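Local structure of putative esterase (5VOL) at residues G99-D102 with Y108-F111. The protein is a ferulic acid esterase of carbohydrate esterase family 1 that hydrolyses feruloyl esters, probably those carried by arabinoxylan. Numbering follows the deposited sequence.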
loop_
_atom_site.group_PDB
_atom_site.type_symbol
_atom_site.label_atom_id
_atom_site.label_comp_id
_atom_site.label_asym_id
_atom_site.label_seq_id
_atom_site.Cartn_x
_atom_site.Cartn_y
_atom_site.Cartn_z
ATOM N N GLY C 99 11.513 13.060 -28.833
ATOM C CA GLY C 99 12.804 12.843 -28.201
ATOM C C GLY C 99 13.348 14.016 -27.419
ATOM O O GLY C 99 12.878 15.139 -27.583
ATOM N N TYR C 100 14.359 13.752 -26.589
ATOM C CA TYR C 100 14.839 14.721 -25.596
ATOM C C TYR C 100 16.288 15.145 -25.809
ATOM O O TYR C 100 16.735 16.120 -25.217
ATOM C CB TYR C 100 14.659 14.145 -24.161
ATOM C CG TYR C 100 13.194 14.016 -23.819
ATOM C CD1 TYR C 100 12.449 15.142 -23.514
ATOM C CD2 TYR C 100 12.542 12.788 -23.880
ATOM C CE1 TYR C 100 11.096 15.055 -23.254
ATOM C CE2 TYR C 100 11.187 12.687 -23.616
ATOM C CZ TYR C 100 10.473 13.834 -23.298
ATOM O OH TYR C 100 9.122 13.789 -23.037
ATOM N N PHE C 101 17.024 14.427 -26.653
ATOM C CA PHE C 101 18.439 14.747 -26.835
ATOM C C PHE C 101 18.639 15.533 -28.137
ATOM O O PHE C 101 17.749 15.574 -28.985
ATOM C CB PHE C 101 19.280 13.471 -26.846
ATOM C CG PHE C 101 18.908 12.485 -25.750
ATOM C CD1 PHE C 101 18.792 12.902 -24.437
ATOM C CD2 PHE C 101 18.677 11.150 -26.046
ATOM C CE1 PHE C 101 18.451 12.004 -23.421
ATOM C CE2 PHE C 101 18.336 10.238 -25.041
ATOM C CZ PHE C 101 18.228 10.669 -23.722
ATOM N N ASP C 102 19.804 16.153 -28.287
ATOM C CA ASP C 102 20.128 16.869 -29.521
ATOM C C ASP C 102 20.274 15.908 -30.688
ATOM O O ASP C 102 21.102 14.989 -30.664
ATOM C CB ASP C 102 21.397 17.696 -29.334
ATOM C CG ASP C 102 21.108 19.056 -28.775
ATOM O OD1 ASP C 102 19.927 19.324 -28.450
ATOM O OD2 ASP C 102 22.046 19.875 -28.669
ATOM N N TYR C 108 16.839 19.418 -29.294
ATOM C CA TYR C 108 15.850 19.592 -28.233
ATOM C C TYR C 108 16.518 19.857 -26.893
ATOM O O TYR C 108 16.038 20.667 -26.101
ATOM C CB TYR C 108 14.923 18.369 -28.139
ATOM C CG TYR C 108 13.686 18.642 -27.310
ATOM C CD1 TYR C 108 12.540 19.166 -27.887
ATOM C CD2 TYR C 108 13.682 18.410 -25.936
ATOM C CE1 TYR C 108 11.411 19.425 -27.130
ATOM C CE2 TYR C 108 12.561 18.672 -25.169
ATOM C CZ TYR C 108 11.430 19.175 -25.768
ATOM O OH TYR C 108 10.312 19.436 -25.010
ATOM N N GLU C 109 17.635 19.199 -26.633
ATOM C CA GLU C 109 18.299 19.381 -25.350
ATOM C C GLU C 109 18.811 20.818 -25.222
ATOM O O GLU C 109 18.725 21.447 -24.152
ATOM C CB GLU C 109 19.441 18.378 -25.190
ATOM C CG GLU C 109 20.062 18.336 -23.785
ATOM C CD GLU C 109 20.921 17.104 -23.567
ATOM O OE1 GLU C 109 20.586 16.050 -24.141
ATOM O OE2 GLU C 109 21.935 17.180 -22.831
ATOM N N THR C 110 19.332 21.356 -26.323
ATOM C CA THR C 110 19.824 22.721 -26.304
ATOM C C THR C 110 18.655 23.665 -26.054
ATOM O O THR C 110 18.785 24.644 -25.322
ATOM C CB THR C 110 20.546 23.096 -27.639
ATOM O OG1 THR C 110 21.712 22.280 -27.789
ATOM C CG2 THR C 110 20.950 24.553 -27.634
ATOM N N PHE C 111 17.504 23.352 -26.649
ATOM C CA PHE C 111 16.286 24.111 -26.377
ATOM C C PHE C 111 15.925 24.013 -24.885
ATOM O O PHE C 111 15.574 25.007 -24.246
ATOM C CB PHE C 111 15.118 23.603 -27.230
ATOM C CG PHE C 111 13.763 23.780 -26.577
ATOM C CD1 PHE C 111 13.191 25.035 -26.465
ATOM C CD2 PHE C 111 13.077 22.687 -26.069
ATOM C CE1 PHE C 111 11.957 25.201 -25.865
ATOM C CE2 PHE C 111 11.839 22.834 -25.486
ATOM C CZ PHE C 111 11.277 24.091 -25.366
HETATM O O HOH W 1 21.992 15.838 -26.503
#
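Hydrogen bonds between Asp102 and Thr110 tie a loop to the first turn of helix 108-123, across the short two-stranded hairpin that links them in this alpha/beta-hydrolase fold. The Asp102 carboxylate meets the turn with both oxygens. Thr110 OG1 donates to the syn lone pair of Asp102 OD2 over 2.6 Å. Thr110 N donates to Asp102 OD1 at 3.0 Å and 159°, although the position of that oxygen is less certain. Because OG1 lies beside the backbone N of Thr110 (chi1 -64°), one residue can offer both donors to one carboxylate. Replacing Asp102 with an alanine removes both acceptors and would probably leave the Thr110 hydroxyl, and perhaps its amide, without a partner, loosening the hold of the loop on the helix start.

A water bridges the two segments: it accepts from Asp102 N and donates to Glu109 OE1, each at 2.8 Å. The same OE1 lies at the edge of the Phe101 ring, 3.6 Å from Phe101 CD1, while OE2 forms a salt bridge with Arg151 and a hydrogen bond with His152.

Deeper in, aromatic packing takes over. Gly99 O sits over one face of the Tyr108 ring, 3.6 Å from Tyr108 CG, and Phe111 covers the opposite face. Tyr100 runs alongside Tyr108, with Tyr100 CD1 3.9 Å from Tyr108 CE2 and the ring planes 85° apart. Their hydroxyls bond to backbone carbonyls, Tyr100 OH to that of His51 and Tyr108 OH to that of Asn88.

Aromatic rings thus pack the buried side, and Arg151 probably offsets the charge of Glu109. Asp102 illustrates how an acidic side chain from a preceding loop can accept from donors at a helix amino end, a setting expected to favour its charged form.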